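Local coordinates for protein chitinase (Chromobacterium violaceum, PDB 4TXG) that probably hydrolyses the glycosidic bonds of chitin as a family 18 glycoside hydrolase and is likely to bind this polysaccharide, at residues 275-281 / 334-338; 498-502 / 548-552; 528-533 / 551-557. All blocks are in the same frame, centred on the assembly; numbering follows the deposited sequence.

Contact 1: residues 275-281 / 334-338; sequences YSMTVNA and RLGSL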
ATOM      1  N   TYR A 275      -5.314  13.474  10.394  1.00  9.52           N
ATOM      2  CA  TYR A 275      -4.274  14.308  10.994  1.00  8.26           C
ATOM      3  C   TYR A 275      -4.689  14.791  12.383  1.00  9.29           C
ATOM      4  O   TYR A 275      -3.917  14.694  13.345  1.00  9.77           O
ATOM      5  CB  TYR A 275      -3.956  15.503  10.104  1.00  6.99           C
ATOM      6  CG  TYR A 275      -3.372  15.125   8.762  1.00  7.18           C
ATOM      7  CD1 TYR A 275      -2.067  14.664   8.657  1.00  9.62           C
ATOM      8  CD2 TYR A 275      -4.130  15.239   7.599  1.00  9.64           C
ATOM      9  CE1 TYR A 275      -1.523  14.317   7.432  1.00  9.54           C
ATOM     10  CE2 TYR A 275      -3.598  14.906   6.367  1.00  7.99           C
ATOM     11  CZ  TYR A 275      -2.294  14.445   6.289  1.00 10.69           C
ATOM     12  OH  TYR A 275      -1.753  14.116   5.071  1.00 12.50           O
ATOM     13  N   SER A 276      -5.913  15.296  12.488  1.00  9.17           N
ATOM     14  CA  SER A 276      -6.372  15.858  13.752  1.00 10.08           C
ATOM     15  C   SER A 276      -6.820  14.744  14.698  1.00  9.62           C
ATOM     16  O   SER A 276      -6.759  14.899  15.914  1.00 12.25           O
ATOM     17  CB  SER A 276      -7.495  16.878  13.508  1.00 12.83           C
ATOM     18  OG  SER A 276      -8.479  16.356  12.637  1.00 17.54           O
ATOM     19  N   MET A 277      -7.239  13.611  14.137  1.00  7.65           N
ATOM     20  CA  MET A 277      -7.676  12.486  14.960  1.00  8.26           C
ATOM     21  C   MET A 277      -6.487  11.826  15.660  1.00  8.89           C
ATOM     22  O   MET A 277      -6.626  11.363  16.794  1.00  8.40           O
ATOM     23  CB  MET A 277      -8.445  11.446  14.120  1.00  7.48           C
ATOM     24  CG  MET A 277      -8.954  10.224  14.920  1.00  7.60           C
ATOM     25  SD  MET A 277      -7.804   8.810  14.911  1.00  8.60           S
ATOM     26  CE  MET A 277      -8.118   8.202  13.272  1.00  8.77           C
ATOM     27  N   THR A 278      -5.322  11.795  15.002  1.00  8.81           N
ATOM     28  CA  THR A 278      -4.157  11.135  15.600  1.00  7.93           C
ATOM     29  C   THR A 278      -3.216  12.066  16.343  1.00  7.40           C
ATOM     30  O   THR A 278      -2.481  11.613  17.207  1.00  8.68           O
ATOM     31  CB  THR A 278      -3.309  10.374  14.542  1.00  6.24           C
ATOM     32  OG1 THR A 278      -2.821  11.289  13.551  1.00  6.35           O
ATOM     33  CG2 THR A 278      -4.140   9.289  13.868  1.00  7.50           C
ATOM     34  N   VAL A 279      -3.205  13.351  15.998  1.00  8.20           N
ATOM     35  CA  VAL A 279      -2.254  14.287  16.608  1.00  7.96           C
ATOM     36  C   VAL A 279      -2.970  15.579  16.971  1.00  8.61           C
ATOM     37  O   VAL A 279      -3.607  16.201  16.121  1.00  7.92           O
ATOM     38  CB  VAL A 279      -1.054  14.594  15.662  1.00  8.79           C
ATOM     39  CG1 VAL A 279      -0.100  15.626  16.289  1.00  8.80           C
ATOM     40  CG2 VAL A 279      -0.284  13.305  15.315  1.00  6.64           C
ATOM     41  N   ASN A 280      -2.892  15.964  18.242  1.00  8.16           N
ATOM     42  CA  ASN A 280      -3.446  17.241  18.686  1.00 12.31           C
ATOM     43  C   ASN A 280      -2.748  18.416  18.021  1.00  9.73           C
ATOM     44  O   ASN A 280      -1.633  18.289  17.531  1.00 10.17           O
ATOM     45  CB  ASN A 280      -3.323  17.388  20.205  1.00  9.34           C
ATOM     46  CG  ASN A 280      -4.118  16.349  20.958  1.00 13.03           C
ATOM     47  OD1 ASN A 280      -5.294  16.130  20.672  1.00 11.22           O
ATOM     48  ND2 ASN A 280      -3.485  15.716  21.941  1.00 11.94           N
ATOM     49  N   ALA A 281      -3.395  19.574  18.042  1.00 10.52           N
ATOM     50  CA  ALA A 281      -2.815  20.766  17.446  1.00 13.60           C
ATOM     51  C   ALA A 281      -1.485  21.158  18.099  1.00 18.53           C
ATOM     52  O   ALA A 281      -0.676  21.851  17.479  1.00 21.72           O
ATOM     53  CB  ALA A 281      -3.804  21.921  17.529  1.00 15.11           C
ATOM     54  N   ARG A 334       2.115  19.281  11.862  1.00 11.00           N
ATOM     55  CA  ARG A 334       2.240  18.068  12.663  1.00 10.45           C
ATOM     56  C   ARG A 334       3.397  17.166  12.229  1.00  9.77           C
ATOM     57  O   ARG A 334       3.499  16.038  12.701  1.00 11.99           O
ATOM     58  CB  ARG A 334       0.935  17.256  12.594  1.00  7.41           C
ATOM     59  CG  ARG A 334      -0.243  17.864  13.340  1.00  9.56           C
ATOM     60  CD  ARG A 334      -1.557  17.209  12.883  1.00  8.45           C
ATOM     61  NE  ARG A 334      -2.669  17.570  13.760  1.00 11.62           N
ATOM     62  CZ  ARG A 334      -3.323  18.730  13.708  1.00 12.15           C
ATOM     63  NH1 ARG A 334      -2.983  19.654  12.813  1.00 11.04           N
ATOM     64  NH2 ARG A 334      -4.314  18.971  14.559  1.00  9.66           N
ATOM     65  N   LEU A 335       4.261  17.648  11.340  1.00  9.79           N
ATOM     66  CA  LEU A 335       5.239  16.770  10.688  1.00 10.55           C
ATOM     67  C   LEU A 335       6.042  15.918  11.671  1.00 10.50           C
ATOM     68  O   LEU A 335       6.217  14.717  11.453  1.00 11.93           O
ATOM     69  CB  LEU A 335       6.203  17.582   9.826  1.00  9.41           C
ATOM     70  CG  LEU A 335       5.572  18.380   8.682  1.00 10.28           C
ATOM     71  CD1 LEU A 335       6.642  19.201   7.966  1.00 11.70           C
ATOM     72  CD2 LEU A 335       4.816  17.465   7.704  1.00  7.52           C
ATOM     73  N   GLY A 336       6.501  16.527  12.758  1.00  8.67           N
ATOM     74  CA  GLY A 336       7.345  15.819  13.708  1.00 12.19           C
ATOM     75  C   GLY A 336       6.626  14.799  14.576  1.00 13.54           C
ATOM     76  O   GLY A 336       7.263  14.001  15.273  1.00 12.00           O
ATOM     77  N   SER A 337       5.297  14.833  14.535  1.00  8.29           N
ATOM     78  CA  SER A 337       4.464  14.016  15.410  1.00  8.73           C
ATOM     79  C   SER A 337       3.717  12.909  14.688  1.00  6.51           C
ATOM     80  O   SER A 337       3.164  12.024  15.333  1.00  7.04           O
ATOM     81  CB  SER A 337       3.431  14.891  16.117  1.00 14.18           C
ATOM     82  OG  SER A 337       4.068  15.911  16.856  1.00 20.25           O
ATOM     83  N   LEU A 338       3.642  12.988  13.365  1.00  7.99           N
ATOM     84  CA  LEU A 338       2.784  12.062  12.624  1.00  7.61           C
ATOM     85  C   LEU A 338       3.209  10.604  12.754  1.00  8.46           C
ATOM     86  O   LEU A 338       2.362   9.703  12.743  1.00  7.14           O
ATOM     87  CB  LEU A 338       2.729  12.449  11.142  1.00  8.08           C
ATOM     88  CG  LEU A 338       1.946  13.738  10.874  1.00 10.89           C
ATOM     89  CD1 LEU A 338       1.998  14.119   9.405  1.00 10.00           C
ATOM     90  CD2 LEU A 338       0.507  13.592  11.341  1.00 12.57           C
TER
HETATM   91  O   HOH W   1      -6.400  17.719  16.606  1.00 20.00           O
HETATM   92  O   HOH W   2      -0.486  10.186  12.178  1.00 22.97           O

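Contact 2: residues 498-502 / 548-552; sequences AVGID and INQLT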
ATOM      1  N   ALA A 498      -3.612  14.761 -20.141  1.00 10.45           N
ATOM      2  CA  ALA A 498      -4.429  14.486 -21.318  1.00 10.69           C
ATOM      3  C   ALA A 498      -5.892  14.765 -20.989  1.00 10.09           C
ATOM      4  O   ALA A 498      -6.307  14.673 -19.830  1.00 10.79           O
ATOM      5  CB  ALA A 498      -4.236  13.053 -21.788  1.00  9.59           C
ATOM      6  N   VAL A 499      -6.667  15.123 -22.006  1.00 10.60           N
ATOM      7  CA  VAL A 499      -8.018  15.626 -21.787  1.00 11.22           C
ATOM      8  C   VAL A 499      -9.040  14.965 -22.701  1.00 12.42           C
ATOM      9  O   VAL A 499      -8.686  14.223 -23.612  1.00 12.32           O
ATOM     10  CB  VAL A 499      -8.089  17.169 -22.006  1.00 11.54           C
ATOM     11  CG1 VAL A 499      -7.227  17.927 -20.971  1.00 11.54           C
ATOM     12  CG2 VAL A 499      -7.678  17.535 -23.434  1.00 12.18           C
ATOM     13  N   GLY A 500     -10.315  15.234 -22.434  1.00 11.52           N
ATOM     14  CA  GLY A 500     -11.393  14.823 -23.323  1.00 12.86           C
ATOM     15  C   GLY A 500     -11.526  13.317 -23.449  1.00 13.10           C
ATOM     16  O   GLY A 500     -11.701  12.620 -22.451  1.00 11.61           O
ATOM     17  N   ILE A 501     -11.430  12.816 -24.677  1.00 11.84           N
ATOM     18  CA  ILE A 501     -11.568  11.378 -24.929  1.00 13.47           C
ATOM     19  C   ILE A 501     -10.410  10.607 -24.294  1.00 12.49           C
ATOM     20  O   ILE A 501     -10.492   9.390 -24.096  1.00 11.08           O
ATOM     21  CB  ILE A 501     -11.635  11.079 -26.446  1.00 15.57           C
ATOM     22  CG1 ILE A 501     -12.149   9.655 -26.702  1.00 16.93           C
ATOM     23  CG2 ILE A 501     -10.280  11.335 -27.106  1.00 13.79           C
ATOM     24  CD1 ILE A 501     -12.454   9.359 -28.167  1.00 19.41           C
ATOM     25  N   ASP A 502      -9.341  11.328 -23.946  1.00 12.05           N
ATOM     26  CA  ASP A 502      -8.184  10.733 -23.269  1.00 10.13           C
ATOM     27  C   ASP A 502      -8.264  10.799 -21.740  1.00 10.27           C
ATOM     28  O   ASP A 502      -7.286  10.489 -21.055  1.00 11.81           O
ATOM     29  CB  ASP A 502      -6.898  11.433 -23.714  1.00 11.06           C
ATOM     30  CG  ASP A 502      -6.629  11.280 -25.188  1.00 17.84           C
ATOM     31  OD1 ASP A 502      -6.927  10.193 -25.737  1.00 15.25           O
ATOM     32  OD2 ASP A 502      -6.116  12.250 -25.797  1.00 15.06           O
ATOM     33  N   ILE A 548     -11.945  17.862 -28.644  1.00 21.64           N
ATOM     34  CA  ILE A 548     -11.139  17.110 -27.678  1.00 19.14           C
ATOM     35  C   ILE A 548     -11.770  15.763 -27.337  1.00 19.08           C
ATOM     36  O   ILE A 548     -11.123  14.911 -26.730  1.00 16.53           O
ATOM     37  CB  ILE A 548     -10.901  17.902 -26.368  1.00 22.49           C
ATOM     38  CG1 ILE A 548     -12.215  18.167 -25.625  1.00 21.85           C
ATOM     39  CG2 ILE A 548     -10.156  19.200 -26.654  1.00 25.63           C
ATOM     40  CD1 ILE A 548     -12.014  18.666 -24.192  1.00 22.92           C
ATOM     41  N   ASN A 549     -13.019  15.556 -27.754  1.00 18.05           N
ATOM     42  CA  ASN A 549     -13.711  14.306 -27.456  1.00 18.34           C
ATOM     43  C   ASN A 549     -13.820  13.376 -28.655  1.00 20.17           C
ATOM     44  O   ASN A 549     -14.492  12.344 -28.592  1.00 21.15           O
ATOM     45  CB  ASN A 549     -15.105  14.601 -26.903  1.00 19.37           C
ATOM     46  CG  ASN A 549     -15.053  15.402 -25.620  1.00 19.91           C
ATOM     47  OD1 ASN A 549     -14.132  15.242 -24.821  1.00 18.83           O
ATOM     48  ND2 ASN A 549     -16.037  16.265 -25.416  1.00 17.68           N
ATOM     49  N   GLN A 550     -13.155  13.740 -29.744  1.00 18.55           N
ATOM     50  CA  GLN A 550     -13.162  12.920 -30.943  1.00 22.79           C
ATOM     51  C   GLN A 550     -11.871  12.116 -31.056  1.00 20.94           C
ATOM     52  O   GLN A 550     -10.825  12.523 -30.555  1.00 20.00           O
ATOM     53  CB  GLN A 550     -13.361  13.796 -32.179  1.00 28.85           C
ATOM     54  CG  GLN A 550     -14.652  14.607 -32.144  1.00 35.48           C
ATOM     55  CD  GLN A 550     -14.652  15.750 -33.140  1.00 43.43           C
ATOM     56  OE1 GLN A 550     -13.783  15.833 -34.007  1.00 46.22           O
ATOM     57  NE2 GLN A 550     -15.624  16.647 -33.013  1.00 45.58           N
ATOM     58  N   LEU A 551     -11.952  10.966 -31.713  1.00 21.57           N
ATOM     59  CA  LEU A 551     -10.776  10.139 -31.909  1.00 25.45           C
ATOM     60  C   LEU A 551      -9.976  10.652 -33.097  1.00 25.20           C
ATOM     61  O   LEU A 551     -10.422  10.567 -34.240  1.00 29.52           O
ATOM     62  CB  LEU A 551     -11.174   8.671 -32.102  1.00 31.63           C
ATOM     63  CG  LEU A 551     -10.228   7.661 -31.441  1.00 34.12           C
ATOM     64  CD1 LEU A 551     -10.936   6.356 -31.173  1.00 36.84           C
ATOM     65  CD2 LEU A 551      -9.008   7.429 -32.323  1.00 36.17           C
ATOM     66  N   THR A 552      -8.798  11.203 -32.817  1.00 21.58           N
ATOM     67  CA  THR A 552      -7.896  11.679 -33.863  1.00 24.94           C
ATOM     68  C   THR A 552      -6.539  10.986 -33.752  1.00 24.26           C
ATOM     69  O   THR A 552      -6.084  10.659 -32.655  1.00 20.72           O
ATOM     70  CB  THR A 552      -7.706  13.205 -33.792  1.00 31.69           C
ATOM     71  OG1 THR A 552      -7.304  13.581 -32.470  1.00 31.66           O
ATOM     72  CG2 THR A 552      -9.006  13.915 -34.127  1.00 35.40           C
TER
HETATM   73  O   HOH W   3      -8.278  15.063 -26.450  1.00 14.71           O

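Contact 3: residues 528-533 / 551-557; sequences LEKGLA and LTGSYQR. With CS (cesium ion), chain C.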
ATOM      1  N   LEU A 528      -9.492   2.639 -27.316  1.00 11.11           N
ATOM      2  CA  LEU A 528      -8.665   3.613 -28.032  1.00 13.16           C
ATOM      3  C   LEU A 528      -7.630   2.900 -28.894  1.00 13.55           C
ATOM      4  O   LEU A 528      -7.381   3.293 -30.037  1.00 13.41           O
ATOM      5  CB  LEU A 528      -7.974   4.572 -27.056  1.00 11.81           C
ATOM      6  CG  LEU A 528      -8.911   5.554 -26.348  1.00 13.07           C
ATOM      7  CD1 LEU A 528      -8.121   6.460 -25.414  1.00 11.89           C
ATOM      8  CD2 LEU A 528      -9.704   6.378 -27.368  1.00 12.79           C
ATOM      9  N   GLU A 529      -7.042   1.844 -28.335  1.00 12.88           N
ATOM     10  CA  GLU A 529      -6.072   1.003 -29.043  1.00 14.78           C
ATOM     11  C   GLU A 529      -6.696   0.417 -30.314  1.00 16.09           C
ATOM     12  O   GLU A 529      -6.044   0.301 -31.365  1.00 18.75           O
ATOM     13  CB  GLU A 529      -5.570  -0.121 -28.109  1.00 16.01           C
ATOM     14  CG  GLU A 529      -4.492  -1.018 -28.724  1.00 18.51           C
ATOM     15  CD  GLU A 529      -4.116  -2.218 -27.845  1.00 22.16           C
ATOM     16  OE1 GLU A 529      -4.490  -2.250 -26.649  1.00 18.86           O
ATOM     17  OE2 GLU A 529      -3.444  -3.143 -28.364  1.00 23.60           O
ATOM     18  N   LYS A 530      -7.975   0.071 -30.209  1.00 18.37           N
ATOM     19  CA  LYS A 530      -8.727  -0.530 -31.307  1.00 16.48           C
ATOM     20  C   LYS A 530      -9.263   0.491 -32.301  1.00 17.52           C
ATOM     21  O   LYS A 530      -9.793   0.118 -33.346  1.00 22.80           O
ATOM     22  CB  LYS A 530      -9.898  -1.341 -30.759  1.00 21.08           C
ATOM     23  CG  LYS A 530      -9.508  -2.622 -30.075  1.00 30.14           C
ATOM     24  CD  LYS A 530      -9.450  -3.770 -31.071  1.00 39.25           C
ATOM     25  CE  LYS A 530     -10.752  -3.875 -31.843  1.00 46.22           C
ATOM     26  NZ  LYS A 530     -10.903  -5.197 -32.522  1.00 49.63           N
ATOM     27  N   GLY A 531      -9.145   1.771 -31.972  1.00 16.42           N
ATOM     28  CA  GLY A 531      -9.686   2.826 -32.814  1.00 16.05           C
ATOM     29  C   GLY A 531     -11.180   3.041 -32.626  1.00 17.82           C
ATOM     30  O   GLY A 531     -11.876   3.486 -33.549  1.00 18.74           O
ATOM     31  N   LEU A 532     -11.670   2.715 -31.432  1.00 17.53           N
ATOM     32  CA  LEU A 532     -13.081   2.868 -31.073  1.00 15.26           C
ATOM     33  C   LEU A 532     -13.224   3.956 -30.014  1.00 15.02           C
ATOM     34  O   LEU A 532     -12.442   4.009 -29.060  1.00 13.42           O
ATOM     35  CB  LEU A 532     -13.657   1.544 -30.553  1.00 15.12           C
ATOM     36  CG  LEU A 532     -13.588   0.349 -31.509  1.00 16.98           C
ATOM     37  CD1 LEU A 532     -13.973  -0.933 -30.783  1.00 16.46           C
ATOM     38  CD2 LEU A 532     -14.474   0.571 -32.734  1.00 18.39           C
ATOM     39  N   ALA A 533     -14.218   4.820 -30.168  1.00 14.86           N
ATOM     40  CA  ALA A 533     -14.353   5.962 -29.261  1.00 16.77           C
ATOM     41  C   ALA A 533     -15.053   5.582 -27.964  1.00 17.23           C
ATOM     42  O   ALA A 533     -14.811   6.191 -26.921  1.00 16.86           O
ATOM     43  CB  ALA A 533     -15.108   7.095 -29.946  1.00 18.07           C
ATOM     44  N   LEU A 551     -11.952  10.966 -31.713  1.00 21.57           N
ATOM     45  CA  LEU A 551     -10.776  10.139 -31.909  1.00 25.45           C
ATOM     46  C   LEU A 551      -9.976  10.652 -33.097  1.00 25.20           C
ATOM     47  O   LEU A 551     -10.422  10.567 -34.240  1.00 29.52           O
ATOM     48  CB  LEU A 551     -11.174   8.671 -32.102  1.00 31.63           C
ATOM     49  CG  LEU A 551     -10.228   7.661 -31.441  1.00 34.12           C
ATOM     50  CD1 LEU A 551     -10.936   6.356 -31.173  1.00 36.84           C
ATOM     51  CD2 LEU A 551      -9.008   7.429 -32.323  1.00 36.17           C
ATOM     52  N   THR A 552      -8.798  11.203 -32.817  1.00 21.58           N
ATOM     53  CA  THR A 552      -7.896  11.679 -33.863  1.00 24.94           C
ATOM     54  C   THR A 552      -6.539  10.986 -33.752  1.00 24.26           C
ATOM     55  O   THR A 552      -6.084  10.659 -32.655  1.00 20.72           O
ATOM     56  CB  THR A 552      -7.706  13.205 -33.792  1.00 31.69           C
ATOM     57  OG1 THR A 552      -7.304  13.581 -32.470  1.00 31.66           O
ATOM     58  CG2 THR A 552      -9.006  13.915 -34.127  1.00 35.40           C
ATOM     59  N   GLY A 553      -5.895  10.762 -34.889  1.00 24.61           N
ATOM     60  CA  GLY A 553      -4.620  10.072 -34.906  1.00 25.25           C
ATOM     61  C   GLY A 553      -4.780   8.596 -34.605  1.00 26.51           C
ATOM     62  O   GLY A 553      -5.877   8.046 -34.706  1.00 26.81           O
ATOM     63  N   SER A 554      -3.679   7.953 -34.235  1.00 21.64           N
ATOM     64  CA  SER A 554      -3.687   6.530 -33.939  1.00 22.38           C
ATOM     65  C   SER A 554      -3.018   6.254 -32.596  1.00 17.94           C
ATOM     66  O   SER A 554      -1.927   6.754 -32.328  1.00 17.85           O
ATOM     67  CB  SER A 554      -2.984   5.749 -35.052  1.00 29.14           C
ATOM     68  OG  SER A 554      -2.805   4.393 -34.680  1.00 35.77           O
ATOM     69  N   TYR A 555      -3.677   5.462 -31.755  1.00 13.63           N
ATOM     70  CA  TYR A 555      -3.101   5.078 -30.472  1.00 11.69           C
ATOM     71  C   TYR A 555      -2.323   3.776 -30.619  1.00 17.22           C
ATOM     72  O   TYR A 555      -2.913   2.693 -30.677  1.00 19.66           O
ATOM     73  CB  TYR A 555      -4.192   4.926 -29.407  1.00 11.42           C
ATOM     74  CG  TYR A 555      -4.926   6.211 -29.068  1.00 12.00           C
ATOM     75  CD1 TYR A 555      -5.992   6.651 -29.844  1.00 15.82           C
ATOM     76  CD2 TYR A 555      -4.561   6.973 -27.961  1.00 13.58           C
ATOM     77  CE1 TYR A 555      -6.678   7.813 -29.528  1.00 16.43           C
ATOM     78  CE2 TYR A 555      -5.238   8.141 -27.636  1.00 15.66           C
ATOM     79  CZ  TYR A 555      -6.296   8.553 -28.425  1.00 16.53           C
ATOM     80  OH  TYR A 555      -6.972   9.714 -28.115  1.00 15.88           O
ATOM     81  N   GLN A 556      -1.001   3.880 -30.688  1.00 11.64           N
ATOM     82  CA  GLN A 556      -0.157   2.705 -30.890  1.00 12.79           C
ATOM     83  C   GLN A 556       0.271   2.098 -29.561  1.00 14.28           C
ATOM     84  O   GLN A 556       0.841   2.788 -28.714  1.00 12.16           O
ATOM     85  CB  GLN A 556       1.077   3.073 -31.715  1.00 17.70           C
ATOM     86  CG  GLN A 556       2.108   1.968 -31.803  1.00 24.82           C
ATOM     87  CD  GLN A 556       3.473   2.481 -32.226  1.00 36.48           C
ATOM     88  OE1 GLN A 556       4.048   3.365 -31.579  1.00 36.24           O
ATOM     89  NE2 GLN A 556       3.997   1.933 -33.319  1.00 41.27           N
ATOM     90  N   ARG A 557       0.010   0.809 -29.368  1.00 10.94           N
ATOM     91  CA  ARG A 557       0.456   0.163 -28.135  1.00 13.01           C
ATOM     92  C   ARG A 557       1.950  -0.120 -28.181  1.00 14.95           C
ATOM     93  O   ARG A 557       2.475  -0.635 -29.171  1.00 15.56           O
ATOM     94  CB  ARG A 557      -0.312  -1.134 -27.876  1.00 14.27           C
ATOM     95  CG  ARG A 557       0.098  -1.836 -26.574  1.00 12.40           C
ATOM     96  CD  ARG A 557      -0.713  -3.102 -26.360  1.00 15.98           C
ATOM     97  NE  ARG A 557      -0.320  -3.809 -25.142  1.00 15.03           N
ATOM     98  CZ  ARG A 557       0.749  -4.598 -25.047  1.00 15.44           C
ATOM     99  NH1 ARG A 557       1.557  -4.774 -26.093  1.00 17.57           N
ATOM    100  NH2 ARG A 557       1.012  -5.207 -23.901  1.00 15.64           N
TER
HETATM  101 CS    CS C 802      -3.822   1.308 -33.203  1.00 52.76          CS
HETATM  102  O   HOH W   4      -6.098   3.995 -32.452  1.00 15.75           O

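Contact 1: residues 275-281 / 334-338
The guanidinium of Arg334 meets the carbonyl of Val279 with its edge. Both NE and NH2 donate to that one oxygen, which lies close to the guanidinium plane. The bond from NE to Val279 O is the shorter and straighter, at 2.9 Å and 159° at the hydrogen; the bond from NH2 to Val279 O, 3.3 Å long, is more bent. The two nitrogens come from the same face of the carbonyl, NE well above its plane. Water 1, also at the guanidinium edge, accepts from NH2 and donates to Ser276 O, while NH1 turns to Phe330 O, so the group binds the carbonyls of Val279 and Phe330 directly and that of Ser276 through water. The other flat group, the Tyr275 ring, receives Leu338 at its edge, CD2 lying 3.9 Å from CD1 of Tyr275; Phe313 packs edge-to-face with the same ring, and Tyr275 OH is hydrogen-bonded to Tyr315 N.

Arginine suits this place because its extended chain, with chi2 and chi3 near 165°, carries the charge past Val279. On the way Arg334 CG rests 3.7 Å from Val279 CG1, and CD passes beside Val279 CB. The branched valine faces two ways. Its CG1, anti to the backbone N, reaches Ser337 CB at 3.6 Å, whereas CG2 turns to Leu338. Water 2 adds a polar link, donating to both Thr278 OG1 and Leu338 O.

Val279 is the first residue to leave helical phi/psi after helix 273-278. The arrangement is a side-chain tie from the loop before helix 338-360 to a helix C-terminus, within the TIM-barrel catalytic domain of the GH18 family.

Contact 2: residues 498-502 / 548-552
Two short 3-10 turns meet in the region of the GH18 chain that also holds the small antiparallel sheet of strands 466-468, 575-578, 565-570 and 556-560. Their join is a backbone bond: Ile501 N donates to Ile548 O over 2.9 Å, nearly straight at 168°. The same oxygen receives the CA-H of Gly500 in a weaker contact, Gly500 CA to Ile548 O being 3.4 Å, and water 3 lies within bonding distance of both Ile548 O and Val499 O. Gly500 suits the spot twice over. Its phi is positive, and the side on which a side chain would stand is already taken by Ile548 O and by the amide oxygen of Asn549, whose OD1 lies 3.1 Å from Gly500 CA. The other end of that amide, ND2, is bonded to Asp543 O, which holds the group in place.

These two turns flank helix 522-530 in sequence, and Ile501, from the first turn, packs against the second and against Leu528 of that helix. With CG1 anti to the backbone N (chi1 -165°) and the chain extended beyond, Ile501 CD1 lies 3.6 Å from Asn549 O and continues to Leu551, where it meets CB at 4.2 Å. CG2 instead leans on Gln550 O. A beta-branched residue thus covers a run of backbone in two directions, while Leu528 also packs against Leu551. On the more exposed flank Ile548 lays CD1 against Gly500 CA at 4.0 Å.

Contact 3: residues 528-533 / 551-557
Leu528 packs over one face of the Tyr555 ring, and this is the tight part of the contact. Its CB stands 4.0 Å from the ring centroid and only 13° off the normal, a CH-pi contact, while both methyls follow the ring outward, Leu528 CD2 lying 4.0 Å from Tyr555 CE1. Leucine offers this broad aliphatic surface, and the buried tyrosine places its hydroxyl very close to Asp502 OD1, a probable hydrogen bond that would satisfy it. Leu551 extends the apolar patch, its CD1 lying 4.0 Å from Leu528 CD2. The same methyl packs on the backbone of Leu532, just past the Schellman motif that ends helix 522-530, where Gly531 supplies the positive phi.

The other side is looser and polar. Water 4 joins Leu528 O to Tyr555 N, and a cesium ion is held by Glu529 O and Tyr555 O, each at 3.0 Å, with Ser554 OG farther off at 3.6 Å. Glu529, extended with CG anti to its N (chi1 -177°), lays OE2 3.4 Å from Arg557 CD. The charges themselves stay apart: Glu529 pairs with Lys526 and Arg557 with Asp581.

The C-terminal end of helix 522-530 thus lies against the approach to edge strand 556-560, with Leu577 of strand 575-578 touching both Leu528 and Tyr555.

Overall arrangement
From the N terminus, contact 1 comes first: it closes a loop of 52 residues between helix 273-278 and the start of helix 338-360, tying neighbouring parts of the barrel domain, and stands in series with the other two, complete before they begin. Contact 2 opens at 498-502 and closes at 548-552. Contact 3 opens inside that span, at the end of helix 522-530, and the second segments overlap at 551-552, so both end on the same stretch. Their centres are 10 Å apart, and Ile501 CD1 packs on Ala533 CB, tying turns, helix and small antiparallel sheet together. Contact 1 lies about 25 Å from contact 2 between nearest atoms.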